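Local coordinates for protein ribonuclease H (Uncultured organism, PDB 4IBN) that probably cleaves the RNA strand of RNA–DNA hybrids endonucleolytically to leave 5'-phosphomonoester ends, using magnesium as cofactor, at residues A18-E23 with A150-N155; V92-S97 with E142-R147. One frame throughout, in Å; residues are numbered along the deposited sequence.

Interaction 1 of 2, residues A18-E23 with A150-N155; sequences AVYADE and AGHAQN
H152 meets Y20 through carbon CE1 of its imidazole, which lies 3.5 Å from Y20 CE1. The ring planes are turned 50° to each other, an oblique aromatic contact in which the edge of the histidine comes up to the tyrosine. H152 is the N-cap residue of helix 153-168; with CG anti to the backbone N (chi1 -175°), the imidazole is placed so that ND1 accepts from N155 N at 3.2 Å. Histidine suits the place because its other nitrogen, NE2, is hydrogen-bonded to the E197 carboxylate, whose charge may make ND1 a better acceptor; both ring nitrogens are thus engaged while the carbon between them packs on Y20.

Within the helix, Q154 lays its CB methylene over the face of the Y20 ring: CB is 3.6 Å from the ring centroid and close to the ring normal, a CH-pi contact. Here the first turn of helix 153-168 packs on strand 16-25, the central strand of the RNase H fold, along the face that carries Y20 and D22. The Q154 chain bends at chi2, bringing CD over the CZ end of the ring, and the amide and ring planes lie stacked 22° apart, with NE2 3.9 Å from Y20 OH. That amide remains satisfied although buried, NE2 reaching E43 and the carbonyl of E197.

N155 approaches strand 16-25 with its carboxamide. A water 2.9 Å from N155 OD1 and equally far from A21 O can donate to each, although other acceptors compete for its protons. The same N155 OD1 comes within 4.4 Å of D22 OD1, in a polar corner whose D22, E23, D96 and N159 are consistent with the DEDN active-site motif of this enzyme.

Interaction 2 of 2, residues V92-S97 with E142-R147; sequences VFTTDS and EWRWVR
V92 sets its CG1 methyl over the centre of the R144 guanidinium, 3.6 Å from R144 CZ. Valine's apolar methyl suits the flat guanidinium face, leaving the N-H edge to polar partners. E142 OE2 lies in the guanidinium plane and accepts from R144 NE at 3.0 Å, a salt bridge meeting the carboxylate from above its plane; E142 OE1 accepts from the backbone of R206.

At F93 the strands exchange two backbone bonds, F93 N to E142 O and R144 N to F93 O. On the sheet face opposite V92, W143 brings the benzo carbon CZ3 over the F93 ring, 3.7 Å from F93 CD2 and offset toward the rim, the planes 56° apart. Large aromatics suit this buried face, where helix 98-113 packs on W143.

T94 divides its two branches: CG2 touches V146 CG2 at 3.8 Å, and OG1 shares a water with R144 NH1. T95 continues the pairing, its N donating to R144 O and its O accepting from V146 N, with the donor above the carbonyl plane. T95 OG1 accepts from S97 N at 3.0 Å, an ST turn where the chain leaves the strand.

D96 O receives W145 NE1 at 3.1 Å, a bent bond (137°) from above the carbonyl plane, and S97 caps helix 98-113 through I100 N. This parallel pair, joined through helices 98-113 and 126-136 in a beta-alpha-beta connection, is part of the RNase H fold, and D96, just past the C-terminal end of strand 90-95 and near D22 and E23, is probably an acidic residue of the active site.

Overall arrangement
From the N terminus the chain first lays down strand 16-25, the central strand that holds 18-23, then strands 34-45 and 53-62 and helix 67-82 before strand 90-95 returns beside it. Interaction 2 closes the shorter loop, through helices 98-113 and 126-136, when edge strand 140-145 pairs with 92-97. Directly afterwards the chain reaches 150-155, and interaction 1 closes the longer loop by seating the start of helix 153-168 on the sheet. Interaction 2 is therefore nested within interaction 1. The two share the boundary between strands 16-25 and 90-95, where A21 CB packs on F93 CZ and the carboxylates of D22 and D96 lie close together.

Interaction 1 of 2, residues A18-E23 with A150-N155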
# COMPACT_ATOMS: atom_id res chain seq x y z
N ALA A 18 -9.37 2.29 5.39
CA ALA A 18 -9.09 2.52 4.00
C ALA A 18 -7.68 3.00 3.89
O ALA A 18 -7.32 3.91 4.53
CB ALA A 18 -10.04 3.53 3.41
N VAL A 19 -6.91 2.33 3.04
CA VAL A 19 -5.51 2.57 2.89
C VAL A 19 -5.22 3.06 1.48
O VAL A 19 -5.79 2.58 0.58
CB VAL A 19 -4.77 1.27 3.12
CG1 VAL A 19 -3.36 1.39 2.72
CG2 VAL A 19 -4.91 0.87 4.56
N TYR A 20 -4.38 4.08 1.37
CA TYR A 20 -4.03 4.66 0.10
C TYR A 20 -2.53 4.68 0.01
O TYR A 20 -1.92 5.30 0.78
CB TYR A 20 -4.57 6.10 -0.03
CG TYR A 20 -6.07 6.17 0.08
CD1 TYR A 20 -6.83 6.05 -1.02
CD2 TYR A 20 -6.69 6.32 1.29
CE1 TYR A 20 -8.17 6.07 -0.93
CE2 TYR A 20 -8.01 6.35 1.38
CZ TYR A 20 -8.76 6.21 0.26
OH TYR A 20 -10.12 6.23 0.28
N ALA A 21 -1.99 3.99 -0.98
CA ALA A 21 -0.57 3.77 -1.08
C ALA A 21 -0.00 4.24 -2.40
O ALA A 21 -0.70 4.26 -3.35
CB ALA A 21 -0.29 2.33 -0.89
N ASP A 22 1.25 4.66 -2.39
CA ASP A 22 1.97 5.04 -3.60
C ASP A 22 3.44 4.82 -3.44
O ASP A 22 3.89 4.58 -2.40
CB ASP A 22 1.73 6.48 -4.04
CG ASP A 22 2.21 6.74 -5.45
OD1 ASP A 22 1.89 5.99 -6.31
OD2 ASP A 22 3.00 7.62 -5.69
N GLU A 23 4.15 4.85 -4.54
CA GLU A 23 5.58 4.70 -4.52
C GLU A 23 6.21 5.62 -5.53
O GLU A 23 5.56 6.00 -6.45
CB GLU A 23 5.97 3.27 -4.83
CG GLU A 23 5.56 2.75 -6.19
CD GLU A 23 4.04 2.73 -6.35
OE1 GLU A 23 3.39 2.17 -5.49
OE2 GLU A 23 3.50 3.29 -7.31
N ALA A 150 -3.81 12.04 -10.96
CA ALA A 150 -5.06 12.25 -11.63
C ALA A 150 -6.13 12.96 -10.79
O ALA A 150 -7.24 12.99 -11.17
CB ALA A 150 -5.60 10.96 -12.15
N GLY A 151 -5.74 13.54 -9.68
CA GLY A 151 -6.66 14.29 -8.88
C GLY A 151 -7.34 13.56 -7.76
O GLY A 151 -8.17 14.10 -7.16
N HIS A 152 -6.92 12.34 -7.47
CA HIS A 152 -7.47 11.62 -6.33
C HIS A 152 -6.67 12.09 -5.14
O HIS A 152 -5.54 11.81 -5.07
CB HIS A 152 -7.27 10.13 -6.55
CG HIS A 152 -7.88 9.24 -5.52
ND1 HIS A 152 -7.46 9.22 -4.22
CD2 HIS A 152 -8.83 8.29 -5.62
CE1 HIS A 152 -8.17 8.33 -3.55
NE2 HIS A 152 -8.99 7.74 -4.38
N ALA A 153 -7.29 12.80 -4.21
CA ALA A 153 -6.54 13.49 -3.20
C ALA A 153 -5.71 12.61 -2.31
O ALA A 153 -4.60 12.89 -2.09
CB ALA A 153 -7.46 14.31 -2.34
N GLN A 154 -6.30 11.55 -1.80
CA GLN A 154 -5.54 10.69 -0.95
C GLN A 154 -4.37 10.02 -1.67
O GLN A 154 -3.37 9.78 -1.10
CB GLN A 154 -6.44 9.66 -0.28
CG GLN A 154 -7.39 10.23 0.72
CD GLN A 154 -8.80 10.29 0.19
OE1 GLN A 154 -9.01 10.56 -0.94
NE2 GLN A 154 -9.73 9.99 1.03
N ASN A 155 -4.58 9.65 -2.92
CA ASN A 155 -3.52 9.07 -3.70
C ASN A 155 -2.39 10.06 -3.92
O ASN A 155 -1.29 9.71 -3.83
CB ASN A 155 -4.01 8.57 -5.04
CG ASN A 155 -2.88 8.24 -5.98
OD1 ASN A 155 -2.35 7.17 -5.91
ND2 ASN A 155 -2.53 9.15 -6.84
O HOH W 1 -3.25 5.57 -3.61

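Interaction 2 of 2, residues V92-S97 with E142-R147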
# COMPACT_ATOMS: atom_id res chain seq x y z
N VAL A 92 -9.62 -1.69 2.67
CA VAL A 92 -9.75 -1.34 1.29
C VAL A 92 -8.43 -0.70 0.91
O VAL A 92 -8.12 0.29 1.47
CB VAL A 92 -10.86 -0.31 1.07
CG1 VAL A 92 -10.94 0.05 -0.37
CG2 VAL A 92 -12.15 -0.85 1.53
N PHE A 93 -7.68 -1.31 -0.00
CA PHE A 93 -6.35 -0.85 -0.34
C PHE A 93 -6.38 -0.31 -1.75
O PHE A 93 -6.61 -1.01 -2.64
CB PHE A 93 -5.35 -2.01 -0.22
CG PHE A 93 -3.88 -1.63 -0.31
CD1 PHE A 93 -3.09 -1.60 0.79
CD2 PHE A 93 -3.28 -1.41 -1.51
CE1 PHE A 93 -1.80 -1.31 0.71
CE2 PHE A 93 -2.00 -1.12 -1.58
CZ PHE A 93 -1.26 -1.06 -0.47
N THR A 94 -6.16 0.99 -1.86
CA THR A 94 -6.17 1.65 -3.12
C THR A 94 -4.79 2.17 -3.51
O THR A 94 -4.19 2.85 -2.80
CB THR A 94 -7.16 2.86 -3.12
OG1 THR A 94 -8.46 2.42 -2.76
CG2 THR A 94 -7.20 3.50 -4.45
N THR A 95 -4.36 1.81 -4.70
CA THR A 95 -3.04 2.17 -5.16
C THR A 95 -3.04 2.49 -6.62
O THR A 95 -3.89 2.08 -7.30
CB THR A 95 -2.06 1.05 -4.92
OG1 THR A 95 -0.80 1.41 -5.43
CG2 THR A 95 -2.53 -0.20 -5.54
N ASP A 96 -2.06 3.27 -7.05
CA ASP A 96 -1.78 3.51 -8.46
C ASP A 96 -1.07 2.36 -9.15
O ASP A 96 -0.92 2.36 -10.32
CB ASP A 96 -0.94 4.78 -8.66
CG ASP A 96 0.46 4.64 -8.12
OD1 ASP A 96 0.68 3.97 -7.14
OD2 ASP A 96 1.37 5.25 -8.66
N SER A 97 -0.63 1.38 -8.39
CA SER A 97 0.13 0.33 -8.95
C SER A 97 -0.71 -0.86 -9.35
O SER A 97 -1.16 -1.59 -8.54
CB SER A 97 1.17 -0.13 -7.94
OG SER A 97 1.87 -1.24 -8.36
N GLU A 142 -9.78 -5.64 -0.05
CA GLU A 142 -10.33 -5.33 -1.33
C GLU A 142 -9.29 -4.49 -2.00
O GLU A 142 -8.96 -3.47 -1.52
CB GLU A 142 -11.64 -4.56 -1.23
CG GLU A 142 -12.12 -4.04 -2.55
CD GLU A 142 -13.46 -3.34 -2.53
OE1 GLU A 142 -14.13 -3.33 -1.53
OE2 GLU A 142 -13.81 -2.83 -3.58
N TRP A 143 -8.78 -4.96 -3.11
CA TRP A 143 -7.72 -4.29 -3.82
C TRP A 143 -8.30 -3.38 -4.90
O TRP A 143 -9.07 -3.84 -5.68
CB TRP A 143 -6.76 -5.34 -4.45
CG TRP A 143 -6.16 -6.29 -3.46
CD1 TRP A 143 -6.55 -7.54 -3.20
CD2 TRP A 143 -5.03 -6.06 -2.63
NE1 TRP A 143 -5.78 -8.10 -2.23
CE2 TRP A 143 -4.83 -7.19 -1.87
CE3 TRP A 143 -4.19 -4.99 -2.45
CZ2 TRP A 143 -3.83 -7.28 -0.94
CZ3 TRP A 143 -3.20 -5.08 -1.56
CH2 TRP A 143 -3.02 -6.20 -0.80
N ARG A 144 -7.95 -2.10 -4.92
CA ARG A 144 -8.49 -1.15 -5.87
C ARG A 144 -7.39 -0.38 -6.56
O ARG A 144 -6.49 -0.02 -5.92
CB ARG A 144 -9.37 -0.12 -5.16
CG ARG A 144 -10.63 -0.67 -4.54
CD ARG A 144 -11.58 0.41 -4.18
NE ARG A 144 -12.75 -0.05 -3.48
CZ ARG A 144 -13.54 0.74 -2.78
NH1 ARG A 144 -13.29 2.01 -2.70
NH2 ARG A 144 -14.57 0.25 -2.15
N TRP A 145 -7.53 -0.14 -7.87
CA TRP A 145 -6.60 0.67 -8.65
C TRP A 145 -7.22 2.01 -9.00
O TRP A 145 -8.37 2.10 -9.29
CB TRP A 145 -6.23 -0.05 -9.95
CG TRP A 145 -5.37 0.72 -10.85
CD1 TRP A 145 -4.11 0.99 -10.65
CD2 TRP A 145 -5.71 1.29 -12.08
NE1 TRP A 145 -3.61 1.71 -11.65
CE2 TRP A 145 -4.58 1.93 -12.56
CE3 TRP A 145 -6.87 1.36 -12.82
CZ2 TRP A 145 -4.56 2.61 -13.73
CZ3 TRP A 145 -6.84 2.03 -14.00
CH2 TRP A 145 -5.70 2.65 -14.43
N VAL A 146 -6.40 3.05 -8.95
CA VAL A 146 -6.73 4.34 -9.52
C VAL A 146 -5.55 4.86 -10.29
O VAL A 146 -4.46 4.51 -10.00
CB VAL A 146 -7.04 5.39 -8.43
CG1 VAL A 146 -8.37 5.09 -7.76
CG2 VAL A 146 -5.95 5.46 -7.46
N ARG A 147 -5.78 5.71 -11.26
CA ARG A 147 -4.68 6.38 -11.90
C ARG A 147 -4.02 7.34 -10.97
O ARG A 147 -4.63 8.07 -10.30
CB ARG A 147 -5.12 7.11 -13.15
CG ARG A 147 -5.52 6.19 -14.31
CD ARG A 147 -6.12 6.97 -15.50
NE ARG A 147 -7.55 7.19 -15.28
CZ ARG A 147 -8.05 8.36 -14.99
NH1 ARG A 147 -7.26 9.38 -14.94
NH2 ARG A 147 -9.32 8.51 -14.75
O HOH W 2 -10.92 3.44 -3.37